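Local coordinates for protein discoidin-2 (Dictyostelium discoideum, PDB 2VM9) that binds galactose and N-acetylgalactosamine as a trimeric, calcium-containing lectin, and may take part in spore formation and spore coat assembly, at residues C10-L15 with N32-F37; E109-N114 with V121-N126; I136-Y141 with I145-E150; V201-K206 with F231-I236; V208-H211 with Q216-W219. All coordinates share one frame; numbering follows the deposited sequence.

Contact 1: residues C10-L15 with N32-F37; sequences CLANAL and NSILNF
Ile34 carries this contact, pushing its CD1 methyl against the backbone and beta carbons of Leu11 and Ala12. Its chain is nearly extended, with CG1 swung to the far side from the backbone N (chi1 -162°) and CD1 continuing outward, which gives it the reach to span two loops that make no hydrogen bond with each other. Ile34 CD1 lies 3.3 Å from Ala12 CA, a tight fit that the small alanine permits, and 3.8 Å from Ala12 CB. Ile34 CD1 also sits 4.0 Å from Leu11 CB, while the isobutyl end of Leu11 passes beside Ile34, Leu11 CD1 coming 4.3 Å from Ser33 OG. That hydroxyl is held by Val30 O, so the leucine meets an oxygen already engaged. Both loops belong to the beta-sandwich of the F5/8 type C (discoidin) domain: a type I turn from Leu11 to Ala14 follows strand 8-9, and a type II turn from Ile34 to Phe37 lies in the loop before strand 52-53. Glu150 anchors the first loop, its carboxylate accepting from the N atoms of Leu11 and Ala12. The trimer interface is also here, for Arg19 of the second subunit packs on Ile34 and donates from NH2 to Ala12 O.

Contact 2: residues E109-N114 with V121-N126; sequences EIINAN and VTINFN
Ile111 and Ile123 share a first torsion (chi1 -64° and -52°) that sets CG2 opposite the backbone N and CG1 beside it, yet they touch with different branches. Ile111 offers its CG2 methyl, whereas Ile123 offers CG1 and CD1, its second torsion (-55°) bending the ethyl arm. Ile111 CG2 lies 3.6 Å from Ile123 CG1 and 3.7 Å from Ile123 CD1; being apolar, both residues suit a contact between layers. Further along, Val121 straddles the departing backbone: Val121 CG1 rests 3.8 Å from Asn112 O, and Val121 CG2 lies 3.6 Å from Ala113 O. Asn114 then passes Val121 in the opposite sense, Asn114 ND2 coming 3.4 Å from Val121 CG2. This is packing of an amide against a methyl; OD1 of Asn114 bonds to Thr78 OG1 on strand 70-79, and ND2 also has a hydrogen-bond partner outside the two segments. Ala113, short enough to leave room for Val121, lies against Tyr91 and Thr78. Strand 102-112 is an outermost strand of one sheet, whereas strand 121-131 pairs with strand 70-79 in the other; the segments meet by packing, with no backbone pairing between them, as expected where two layers of a discoidin-domain beta-sandwich face each other.

Contact 3: residues I136-Y141 with I145-E150; sequences IHPQTY and ISLRWE
Pro138, which packs across onto Ile145 and Leu147, lies between the partners of a local bond: Gln139 NE2 donates to His137 O at 3.0 Å, almost straight at 172°. The acceptor lies in the amide plane of Gln139, but the donor stands above the carbonyl plane of His137. Gln139 thus folds back onto its own strand; Pro138, whose beta carbon points across, packs on the other segment. Everything between the segments is apolar. Ile136 sets its CG2 over one face of the six-membered ring of Trp149, a CH-pi contact with the methyl 3.9 Å from the centroid and displaced toward the rim. The other branch of Ile136 ends in CD1, which meets Leu147 CD2 tip to tip at 4.2 Å. Pro138 presents CG to Ile145 CG2 at 3.8 Å, and the same ring carbon touches Leu147 CD2, crossing each at about a right angle; a compact, puckered hydrocarbon ring with no N-H to satisfy suits this place. Beside the connecting turn, Tyr141 crosses Ile145 obliquely, and Tyr141 CD2 lies 3.3 Å from Ile145 CG1. Strand 133-142 belongs to one sheet and strand 146-153 to the other, and their short segments run 9.8 Å apart at 123°. Two consecutive strands that face each other through side chains form a beta-arch, here closing one end of the discoidin-domain beta-sandwich.

Contact 4: residues V201-K206 with F231-I236; sequences VSIGCK and FDLTFI
Val201 and Phe231 make a CH-pi contact. The valine CG1 methyl stands almost squarely over the phenylalanine ring, 3.7 Å from its centroid and 12° off the normal. Val201 holds CG1 across from its backbone N (chi1 174°), which drops that methyl toward the ring centre and leaves Val201 CG2 nearer the root of the ring, 4.0 Å from Phe231 CD2. A beta-branched residue suits the place, since its two methyls both lie against the ring, CG1 over the centre and CG2 near the CG-CD2 side. The remaining contact is purely aliphatic. Ile203 and Leu233 reach toward each other tip to tip, Ile203 CG2 lying 3.8 Å from Leu233 CD2 and Ile203 CD1 4.0 Å from the same methyl. Leu233 gains this position by its extended first torsion, and it touches two rings of its own strand: CD2 sits at the edge of Phe231, in its plane, while CD1 lies over the centre of the Phe235 ring, 3.6 Å above it. All four residues that touch across the contact are buried. The segments belong to different layers of the antiparallel beta-sandwich of the H-type lectin domain. Strand 200-211 lies beside strand 243-254, whose Tyr250 meets Phe231 edge-to-face, and strand 230-237 runs between strands 183-190 and 216-224. Strand 200-211 also faces a subunit interface, where Ile203 N donates to Asp249 OD2 of the third subunit.

Contact 5: residues V208-H211 with Q216-W219; sequences VDAH and QMRW
Strands 208-211 and 216-219 cross at 130° with their axes 7.8 Å apart, too far for backbone pairing, so Val208 and Ala210 meet Met217 and Trp219 through side chains. Val208 lays CG2 obliquely against the NE1-CE2-CZ2 side of the Trp219 indole, 3.6 Å from NE1 and 3.7 Å from Trp219 CE2, the two side chains crossing at about a right angle. Met217 bends at its second and third torsions (58° and 81°), curling its sulfur and methyl back over Ala210: Met217 SD lies 3.9 Å from Ala210 CB, and Met217 CE approaches Ala210 O at 3.6 Å. A flexible thioether can make that turn, and a small alanine leaves it space. The same sulfur reaches the edge of the Trp219 ring, in its plane. Asp209 and Arg218, both of the carbohydrate-binding site, direct their beta carbons away from this apolar seam. Around it the sandwich becomes a trimer: residues 208-211 pair antiparallel with a strand of the second subunit, and residues 216-219 with one of the third, while Met217 packs against Met217 of both neighbours. Within the chain, strand 243-254 closes over Val208 and Trp219 through Leu246.

How the contacts relate
From the N terminus, contact 1 closes a loop that contains strand 17-20 and ties two loops of the discoidin domain together. Contacts 2 and 3 follow in series, each closing a short connection and joining the two sheets of that sandwich; contact 1 meets contact 3 at Trp149 N, which bonds to Ser33 O. The chain then passes into the lectin-like domain, where contact 4 closes a longer loop with contact 5 nested inside it. These two share strand 200-211 and touch where Cys205 packs on Trp219. Their centres lie about 48 to 69 Å from those of the first three.

Contact 1: residues C10-L15 with N32-F37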
# COMPACT_ATOMS: atom_id res chain seq x y z
N CYS A 10 -0.44 -2.31 -16.57
CA CYS A 10 -1.17 -1.65 -15.48
C CYS A 10 -2.65 -1.46 -15.77
O CYS A 10 -3.48 -1.77 -14.92
CB CYS A 10 -0.54 -0.32 -15.13
SG CYS A 10 1.11 -0.53 -14.43
N LEU A 11 -2.99 -0.91 -16.94
CA LEU A 11 -4.40 -0.66 -17.26
C LEU A 11 -5.16 -1.98 -17.44
O LEU A 11 -6.29 -2.09 -16.99
CB LEU A 11 -4.53 0.20 -18.51
CG LEU A 11 -3.88 1.59 -18.55
CD1 LEU A 11 -4.56 2.37 -19.70
CD2 LEU A 11 -3.85 2.36 -17.25
N ALA A 12 -4.51 -2.97 -18.06
CA ALA A 12 -5.18 -4.26 -18.31
C ALA A 12 -5.59 -4.87 -16.98
O ALA A 12 -6.64 -5.50 -16.88
CB ALA A 12 -4.28 -5.23 -19.09
N ASN A 13 -4.76 -4.67 -15.96
CA ASN A 13 -5.00 -5.24 -14.64
C ASN A 13 -5.79 -4.32 -13.72
O ASN A 13 -5.99 -4.64 -12.53
CB ASN A 13 -3.66 -5.57 -14.01
CG ASN A 13 -3.11 -6.88 -14.49
OD1 ASN A 13 -3.41 -7.94 -13.91
ND2 ASN A 13 -2.31 -6.85 -15.57
N ALA A 14 -6.26 -3.19 -14.25
CA ALA A 14 -7.06 -2.22 -13.50
C ALA A 14 -6.31 -1.70 -12.25
O ALA A 14 -6.86 -1.61 -11.16
CB ALA A 14 -8.46 -2.80 -13.14
N LEU A 15 -5.02 -1.41 -12.41
CA LEU A 15 -4.20 -0.99 -11.27
C LEU A 15 -4.11 0.53 -11.10
O LEU A 15 -3.63 1.01 -10.06
CB LEU A 15 -2.78 -1.57 -11.38
CG LEU A 15 -2.71 -3.11 -11.28
CD1 LEU A 15 -1.29 -3.60 -11.49
CD2 LEU A 15 -3.27 -3.61 -9.92
N ASN A 32 -12.18 4.01 -22.51
CA ASN A 32 -12.03 3.37 -23.83
C ASN A 32 -10.59 3.43 -24.35
O ASN A 32 -10.35 3.27 -25.55
CB ASN A 32 -12.95 4.05 -24.85
CG ASN A 32 -14.43 3.76 -24.59
OD1 ASN A 32 -14.78 2.99 -23.69
ND2 ASN A 32 -15.31 4.41 -25.35
N SER A 33 -9.64 3.65 -23.44
CA SER A 33 -8.28 3.98 -23.87
C SER A 33 -7.27 2.84 -23.77
O SER A 33 -6.12 3.03 -24.12
CB SER A 33 -7.74 5.23 -23.14
OG SER A 33 -7.38 4.94 -21.78
N ILE A 34 -7.67 1.68 -23.26
CA ILE A 34 -6.65 0.62 -23.14
C ILE A 34 -6.10 0.19 -24.51
O ILE A 34 -6.84 0.12 -25.52
CB ILE A 34 -7.14 -0.63 -22.37
CG1 ILE A 34 -5.89 -1.42 -21.94
CG2 ILE A 34 -8.04 -1.52 -23.25
CD1 ILE A 34 -6.17 -2.49 -20.93
N LEU A 35 -4.81 -0.09 -24.54
CA LEU A 35 -4.15 -0.65 -25.73
C LEU A 35 -4.99 -1.77 -26.32
O LEU A 35 -5.47 -2.65 -25.56
CB LEU A 35 -2.77 -1.20 -25.34
CG LEU A 35 -1.79 -1.32 -26.50
CD1 LEU A 35 -1.30 0.08 -26.93
CD2 LEU A 35 -0.63 -2.19 -26.06
N ASN A 36 -5.19 -1.72 -27.64
CA ASN A 36 -5.94 -2.74 -28.41
C ASN A 36 -7.45 -2.80 -28.11
O ASN A 36 -8.16 -3.73 -28.55
CB ASN A 36 -5.29 -4.13 -28.26
CG ASN A 36 -3.94 -4.22 -28.93
OD1 ASN A 36 -3.76 -3.74 -30.06
ND2 ASN A 36 -2.98 -4.84 -28.26
N PHE A 37 -7.94 -1.81 -27.38
CA PHE A 37 -9.36 -1.70 -27.11
C PHE A 37 -10.13 -1.77 -28.41
O PHE A 37 -9.82 -1.06 -29.37
CB PHE A 37 -9.74 -0.40 -26.38
CG PHE A 37 -11.24 -0.28 -26.16
CD1 PHE A 37 -11.89 -1.06 -25.21
CD2 PHE A 37 -12.00 0.57 -26.94
CE1 PHE A 37 -13.31 -0.98 -25.05
CE2 PHE A 37 -13.39 0.67 -26.78
CZ PHE A 37 -14.04 -0.10 -25.83

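Contact 2: residues E109-N114 with V121-N126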
# COMPACT_ATOMS: atom_id res chain seq x y z
N GLU A 109 11.41 16.03 -23.27
CA GLU A 109 11.61 15.38 -24.56
C GLU A 109 10.29 15.18 -25.25
O GLU A 109 9.33 14.67 -24.65
CB GLU A 109 12.30 14.01 -24.40
CG GLU A 109 12.45 13.24 -25.74
CD GLU A 109 12.90 11.79 -25.60
OE1 GLU A 109 13.12 11.31 -24.46
OE2 GLU A 109 13.03 11.12 -26.66
N ILE A 110 10.22 15.57 -26.53
CA ILE A 110 9.02 15.27 -27.31
C ILE A 110 9.22 13.88 -27.91
O ILE A 110 10.16 13.67 -28.69
CB ILE A 110 8.74 16.37 -28.37
CG1 ILE A 110 8.44 17.69 -27.66
CG2 ILE A 110 7.56 15.94 -29.31
CD1 ILE A 110 8.18 18.88 -28.56
N ILE A 111 8.36 12.94 -27.54
CA ILE A 111 8.45 11.55 -27.99
C ILE A 111 7.68 11.38 -29.27
O ILE A 111 6.52 11.79 -29.37
CB ILE A 111 7.90 10.62 -26.90
CG1 ILE A 111 8.79 10.75 -25.65
CG2 ILE A 111 7.72 9.19 -27.42
CD1 ILE A 111 8.17 10.22 -24.39
N ASN A 112 8.33 10.80 -30.27
CA ASN A 112 7.64 10.56 -31.54
C ASN A 112 6.71 9.38 -31.38
O ASN A 112 7.11 8.33 -30.86
CB ASN A 112 8.65 10.30 -32.65
CG ASN A 112 9.48 11.53 -32.96
OD1 ASN A 112 8.95 12.64 -33.07
ND2 ASN A 112 10.79 11.34 -33.10
N ALA A 113 5.46 9.54 -31.79
CA ALA A 113 4.47 8.53 -31.49
C ALA A 113 3.86 7.92 -32.75
O ALA A 113 4.60 7.41 -33.61
CB ALA A 113 3.39 9.08 -30.51
N ASN A 114 2.54 7.97 -32.87
CA ASN A 114 1.85 7.15 -33.86
C ASN A 114 1.68 7.79 -35.24
O ASN A 114 1.78 9.02 -35.38
CB ASN A 114 0.52 6.69 -33.30
CG ASN A 114 0.70 5.89 -32.04
OD1 ASN A 114 0.54 6.41 -30.93
ND2 ASN A 114 1.12 4.62 -32.20
N VAL A 121 3.38 1.89 -30.74
CA VAL A 121 4.70 2.51 -30.56
C VAL A 121 5.06 2.46 -29.09
O VAL A 121 4.32 2.94 -28.26
CB VAL A 121 4.75 3.97 -31.10
CG1 VAL A 121 6.15 4.64 -30.75
CG2 VAL A 121 4.45 3.97 -32.60
N THR A 122 6.21 1.84 -28.79
CA THR A 122 6.61 1.60 -27.40
C THR A 122 7.93 2.29 -27.12
O THR A 122 8.88 2.21 -27.95
CB THR A 122 6.75 0.08 -27.12
OG1 THR A 122 5.50 -0.57 -27.43
CG2 THR A 122 7.14 -0.17 -25.64
N ILE A 123 7.96 2.99 -26.00
CA ILE A 123 9.13 3.65 -25.48
C ILE A 123 9.51 2.95 -24.19
O ILE A 123 8.66 2.72 -23.32
CB ILE A 123 8.80 5.11 -25.17
CG1 ILE A 123 8.17 5.77 -26.41
CG2 ILE A 123 10.01 5.87 -24.60
CD1 ILE A 123 8.98 5.68 -27.64
N ASN A 124 10.79 2.60 -24.09
CA ASN A 124 11.31 1.93 -22.91
C ASN A 124 12.05 2.91 -22.05
O ASN A 124 12.80 3.75 -22.56
CB ASN A 124 12.26 0.82 -23.35
CG ASN A 124 11.57 -0.21 -24.14
OD1 ASN A 124 10.93 -1.11 -23.59
ND2 ASN A 124 11.63 -0.08 -25.46
N PHE A 125 11.85 2.81 -20.74
CA PHE A 125 12.50 3.72 -19.80
C PHE A 125 13.67 3.01 -19.15
O PHE A 125 13.48 2.03 -18.41
CB PHE A 125 11.53 4.23 -18.74
CG PHE A 125 10.25 4.77 -19.29
CD1 PHE A 125 10.27 5.82 -20.21
CD2 PHE A 125 9.02 4.24 -18.89
CE1 PHE A 125 9.07 6.33 -20.73
CE2 PHE A 125 7.81 4.74 -19.41
CZ PHE A 125 7.84 5.79 -20.32
N ASN A 126 14.86 3.55 -19.41
CA ASN A 126 16.11 3.04 -18.86
C ASN A 126 16.83 4.23 -18.24
O ASN A 126 17.34 5.07 -18.98
CB ASN A 126 16.98 2.49 -20.00
CG ASN A 126 16.40 1.24 -20.66
OD1 ASN A 126 16.34 0.18 -20.05
ND2 ASN A 126 16.03 1.36 -21.95

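Contact 3: residues I136-Y141 with I145-E150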
# COMPACT_ATOMS: atom_id res chain seq x y z
N ILE A 136 0.41 11.44 -19.73
CA ILE A 136 0.73 11.61 -21.14
C ILE A 136 0.14 12.93 -21.61
O ILE A 136 -1.03 13.23 -21.34
CB ILE A 136 0.26 10.38 -21.98
CG1 ILE A 136 0.68 10.54 -23.45
CG2 ILE A 136 -1.27 10.13 -21.82
CD1 ILE A 136 0.59 9.25 -24.25
N HIS A 137 0.99 13.73 -22.27
CA HIS A 137 0.64 15.10 -22.70
C HIS A 137 0.83 15.18 -24.22
O HIS A 137 1.91 15.52 -24.69
CB HIS A 137 1.56 16.10 -21.98
CG HIS A 137 1.10 16.45 -20.60
ND1 HIS A 137 0.38 17.60 -20.33
CD2 HIS A 137 1.25 15.81 -19.41
CE1 HIS A 137 0.11 17.66 -19.03
NE2 HIS A 137 0.62 16.58 -18.45
N PRO A 138 -0.21 14.79 -24.99
CA PRO A 138 -0.14 14.86 -26.45
C PRO A 138 0.30 16.25 -26.90
O PRO A 138 -0.17 17.27 -26.35
CB PRO A 138 -1.58 14.60 -26.88
CG PRO A 138 -2.06 13.59 -25.80
CD PRO A 138 -1.51 14.24 -24.53
N GLN A 139 1.21 16.29 -27.88
CA GLN A 139 1.66 17.58 -28.40
C GLN A 139 1.14 17.85 -29.80
O GLN A 139 0.80 18.97 -30.12
CB GLN A 139 3.19 17.66 -28.42
CG GLN A 139 3.76 17.58 -27.01
CD GLN A 139 3.32 18.75 -26.13
OE1 GLN A 139 3.64 19.91 -26.43
NE2 GLN A 139 2.58 18.45 -25.04
N THR A 140 1.17 16.82 -30.66
CA THR A 140 0.69 16.98 -32.03
C THR A 140 -0.19 15.76 -32.36
O THR A 140 -0.09 14.71 -31.71
CB THR A 140 1.86 17.04 -33.04
OG1 THR A 140 2.69 15.87 -32.90
CG2 THR A 140 2.75 18.31 -32.80
N TYR A 141 -1.04 15.89 -33.36
CA TYR A 141 -2.01 14.83 -33.62
C TYR A 141 -2.42 14.86 -35.09
O TYR A 141 -2.29 15.89 -35.76
CB TYR A 141 -3.25 14.99 -32.71
CG TYR A 141 -3.68 16.44 -32.60
CD1 TYR A 141 -4.59 16.97 -33.50
CD2 TYR A 141 -3.17 17.26 -31.58
CE1 TYR A 141 -5.01 18.31 -33.42
CE2 TYR A 141 -3.56 18.63 -31.51
CZ TYR A 141 -4.47 19.12 -32.43
OH TYR A 141 -4.84 20.41 -32.42
N ILE A 145 -6.98 14.48 -31.04
CA ILE A 145 -6.22 13.89 -29.95
C ILE A 145 -7.02 12.65 -29.51
O ILE A 145 -7.97 12.75 -28.74
CB ILE A 145 -6.03 14.87 -28.80
CG1 ILE A 145 -5.18 16.06 -29.28
CG2 ILE A 145 -5.37 14.15 -27.60
CD1 ILE A 145 -5.16 17.24 -28.28
N SER A 146 -6.63 11.51 -30.06
CA SER A 146 -7.28 10.23 -29.78
C SER A 146 -6.17 9.20 -29.62
O SER A 146 -5.25 9.13 -30.44
CB SER A 146 -8.23 9.82 -30.93
OG SER A 146 -9.27 10.78 -31.14
N LEU A 147 -6.26 8.39 -28.57
CA LEU A 147 -5.21 7.40 -28.38
C LEU A 147 -5.69 6.23 -27.55
O LEU A 147 -6.71 6.33 -26.82
CB LEU A 147 -3.94 8.00 -27.75
CG LEU A 147 -4.10 8.46 -26.28
CD1 LEU A 147 -3.86 7.32 -25.29
CD2 LEU A 147 -3.18 9.62 -25.96
N ARG A 148 -4.95 5.14 -27.67
CA ARG A 148 -5.02 4.02 -26.75
C ARG A 148 -3.60 3.81 -26.24
O ARG A 148 -2.65 4.21 -26.90
CB ARG A 148 -5.54 2.76 -27.44
CG ARG A 148 -7.02 2.86 -27.83
CD ARG A 148 -7.43 1.66 -28.73
NE ARG A 148 -6.85 1.83 -30.07
CZ ARG A 148 -6.86 0.90 -31.02
NH1 ARG A 148 -7.42 -0.29 -30.79
NH2 ARG A 148 -6.27 1.15 -32.20
N TRP A 149 -3.46 3.22 -25.05
CA TRP A 149 -2.16 3.13 -24.42
C TRP A 149 -2.13 2.08 -23.33
O TRP A 149 -3.18 1.59 -22.88
CB TRP A 149 -1.70 4.49 -23.87
CG TRP A 149 -2.51 5.02 -22.72
CD1 TRP A 149 -3.87 4.88 -22.50
CD2 TRP A 149 -2.01 5.79 -21.62
NE1 TRP A 149 -4.23 5.52 -21.32
CE2 TRP A 149 -3.11 6.11 -20.79
CE3 TRP A 149 -0.74 6.26 -21.28
CZ2 TRP A 149 -2.95 6.86 -19.61
CZ3 TRP A 149 -0.59 7.01 -20.14
CH2 TRP A 149 -1.70 7.31 -19.31
N GLU A 150 -0.91 1.76 -22.92
CA GLU A 150 -0.68 0.91 -21.77
C GLU A 150 0.60 1.37 -21.10
O GLU A 150 1.50 1.94 -21.75
CB GLU A 150 -0.60 -0.56 -22.20
CG GLU A 150 -0.37 -1.57 -21.04
CD GLU A 150 -1.45 -1.49 -19.95
OE1 GLU A 150 -2.32 -2.38 -19.91
OE2 GLU A 150 -1.42 -0.54 -19.13

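Contact 4: residues V201-K206 with F231-I236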
# COMPACT_ATOMS: atom_id res chain seq x y z
N VAL A 201 9.97 -14.67 12.57
CA VAL A 201 10.09 -13.93 13.83
C VAL A 201 11.57 -13.69 14.09
O VAL A 201 12.34 -14.63 14.32
CB VAL A 201 9.45 -14.69 15.04
CG1 VAL A 201 9.74 -13.95 16.35
CG2 VAL A 201 7.92 -14.85 14.88
N SER A 202 11.93 -12.41 14.06
CA SER A 202 13.31 -11.98 14.28
C SER A 202 13.45 -11.49 15.71
O SER A 202 12.53 -10.90 16.27
CB SER A 202 13.68 -10.86 13.32
OG SER A 202 13.76 -11.37 12.01
N ILE A 203 14.61 -11.75 16.32
CA ILE A 203 14.77 -11.41 17.74
C ILE A 203 16.12 -10.73 18.01
O ILE A 203 17.07 -10.89 17.24
CB ILE A 203 14.60 -12.68 18.67
CG1 ILE A 203 15.71 -13.73 18.45
CG2 ILE A 203 13.20 -13.32 18.48
CD1 ILE A 203 15.64 -14.99 19.39
N GLY A 204 16.19 -9.98 19.10
CA GLY A 204 17.42 -9.31 19.47
C GLY A 204 17.46 -9.14 20.97
O GLY A 204 16.47 -8.73 21.58
N CYS A 205 18.62 -9.40 21.57
CA CYS A 205 18.70 -9.37 23.03
C CYS A 205 18.80 -7.91 23.54
O CYS A 205 19.53 -7.09 22.96
CB CYS A 205 19.88 -10.19 23.50
SG CYS A 205 19.97 -10.34 25.32
N LYS A 206 18.05 -7.61 24.60
CA LYS A 206 18.15 -6.31 25.26
C LYS A 206 18.40 -6.38 26.76
O LYS A 206 18.37 -5.35 27.45
CB LYS A 206 16.93 -5.42 24.94
CG LYS A 206 15.61 -5.95 25.48
CD LYS A 206 14.51 -4.89 25.22
CE LYS A 206 13.20 -5.34 25.78
NZ LYS A 206 12.00 -4.46 25.40
N PHE A 231 4.47 -17.82 18.87
CA PHE A 231 5.67 -18.62 18.67
C PHE A 231 6.27 -18.94 20.03
O PHE A 231 5.80 -18.45 21.05
CB PHE A 231 6.68 -17.85 17.80
CG PHE A 231 7.33 -16.66 18.49
CD1 PHE A 231 8.61 -16.77 19.03
CD2 PHE A 231 6.65 -15.44 18.60
CE1 PHE A 231 9.21 -15.69 19.66
CE2 PHE A 231 7.25 -14.35 19.25
CZ PHE A 231 8.53 -14.48 19.78
N ASP A 232 7.30 -19.78 20.03
CA ASP A 232 8.01 -20.07 21.28
C ASP A 232 9.38 -19.41 21.23
O ASP A 232 10.12 -19.59 20.26
CB ASP A 232 8.23 -21.59 21.44
CG ASP A 232 6.96 -22.35 21.77
OD1 ASP A 232 6.07 -21.80 22.43
OD2 ASP A 232 6.91 -23.53 21.40
N LEU A 233 9.71 -18.67 22.28
CA LEU A 233 11.09 -18.18 22.45
C LEU A 233 11.77 -19.23 23.33
O LEU A 233 11.41 -19.39 24.50
CB LEU A 233 11.10 -16.83 23.14
CG LEU A 233 12.39 -15.98 22.99
CD1 LEU A 233 13.65 -16.80 23.13
CD2 LEU A 233 12.42 -15.23 21.68
N THR A 234 12.70 -19.97 22.74
CA THR A 234 13.43 -20.95 23.49
C THR A 234 14.71 -20.25 23.97
O THR A 234 15.49 -19.77 23.14
CB THR A 234 13.76 -22.18 22.63
OG1 THR A 234 12.52 -22.78 22.19
CG2 THR A 234 14.57 -23.19 23.45
N PHE A 235 14.87 -20.17 25.30
CA PHE A 235 16.05 -19.56 25.92
C PHE A 235 16.98 -20.72 26.21
O PHE A 235 16.54 -21.75 26.73
CB PHE A 235 15.68 -18.85 27.21
CG PHE A 235 14.84 -17.62 27.00
CD1 PHE A 235 15.44 -16.37 26.97
CD2 PHE A 235 13.45 -17.72 26.87
CE1 PHE A 235 14.67 -15.22 26.80
CE2 PHE A 235 12.67 -16.57 26.67
CZ PHE A 235 13.28 -15.31 26.64
N ILE A 236 18.26 -20.54 25.91
CA ILE A 236 19.18 -21.66 25.95
C ILE A 236 20.47 -21.25 26.66
O ILE A 236 20.99 -20.16 26.41
CB ILE A 236 19.54 -22.05 24.49
CG1 ILE A 236 18.26 -22.38 23.69
CG2 ILE A 236 20.58 -23.17 24.47
CD1 ILE A 236 18.49 -22.43 22.20

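Contact 5: residues V208-H211 with Q216-W219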
# COMPACT_ATOMS: atom_id res chain seq x y z
N VAL A 208 20.93 -8.92 29.51
CA VAL A 208 21.64 -10.10 29.98
C VAL A 208 21.87 -9.97 31.47
O VAL A 208 22.39 -8.96 31.93
CB VAL A 208 22.99 -10.24 29.27
CG1 VAL A 208 23.86 -11.31 30.01
CG2 VAL A 208 22.79 -10.58 27.80
N ASP A 209 21.45 -10.98 32.23
CA ASP A 209 21.78 -11.04 33.65
C ASP A 209 22.21 -12.50 33.82
O ASP A 209 21.38 -13.38 33.93
CB ASP A 209 20.55 -10.73 34.50
CG ASP A 209 20.86 -10.67 35.99
OD1 ASP A 209 21.99 -11.01 36.40
OD2 ASP A 209 19.96 -10.21 36.74
N ALA A 210 23.52 -12.74 33.77
CA ALA A 210 24.04 -14.13 33.67
C ALA A 210 25.45 -14.22 34.20
O ALA A 210 26.27 -13.29 34.04
CB ALA A 210 24.02 -14.62 32.23
N HIS A 211 25.76 -15.38 34.76
CA HIS A 211 27.08 -15.61 35.29
C HIS A 211 27.89 -16.35 34.24
O HIS A 211 27.38 -17.25 33.55
CB HIS A 211 27.00 -16.44 36.58
CG HIS A 211 28.11 -16.14 37.54
ND1 HIS A 211 28.03 -15.13 38.47
CD2 HIS A 211 29.34 -16.69 37.68
CE1 HIS A 211 29.16 -15.07 39.16
NE2 HIS A 211 29.98 -16.00 38.69
N GLN A 216 33.58 -18.17 30.66
CA GLN A 216 32.86 -18.37 29.38
C GLN A 216 31.38 -17.96 29.54
O GLN A 216 30.67 -18.45 30.43
CB GLN A 216 32.92 -19.83 28.92
CG GLN A 216 32.46 -19.96 27.45
CD GLN A 216 33.56 -19.51 26.45
OE1 GLN A 216 34.71 -19.32 26.83
NE2 GLN A 216 33.19 -19.36 25.17
N MET A 217 30.95 -17.03 28.69
CA MET A 217 29.52 -16.64 28.62
C MET A 217 28.87 -17.46 27.53
O MET A 217 29.39 -17.53 26.42
CB MET A 217 29.38 -15.16 28.28
CG MET A 217 27.91 -14.67 28.19
SD MET A 217 27.03 -14.97 29.72
CE MET A 217 27.58 -13.56 30.72
N ARG A 218 27.70 -18.04 27.84
CA ARG A 218 26.96 -18.87 26.88
C ARG A 218 25.48 -18.55 27.06
O ARG A 218 24.89 -18.85 28.11
CB ARG A 218 27.20 -20.37 27.12
CG ARG A 218 28.67 -20.84 27.08
CD ARG A 218 28.74 -22.33 27.37
NE ARG A 218 30.12 -22.78 27.42
CZ ARG A 218 30.81 -22.95 28.55
NH1 ARG A 218 30.24 -22.71 29.72
NH2 ARG A 218 32.05 -23.43 28.48
N TRP A 219 24.90 -17.89 26.08
CA TRP A 219 23.45 -17.73 26.07
C TRP A 219 22.97 -17.69 24.63
O TRP A 219 23.69 -17.28 23.73
CB TRP A 219 22.98 -16.52 26.88
CG TRP A 219 23.51 -15.17 26.44
CD1 TRP A 219 24.50 -14.43 27.05
CD2 TRP A 219 23.03 -14.38 25.36
NE1 TRP A 219 24.69 -13.24 26.38
CE2 TRP A 219 23.79 -13.18 25.35
CE3 TRP A 219 22.01 -14.56 24.41
CZ2 TRP A 219 23.59 -12.17 24.39
CZ3 TRP A 219 21.80 -13.54 23.45
CH2 TRP A 219 22.59 -12.37 23.46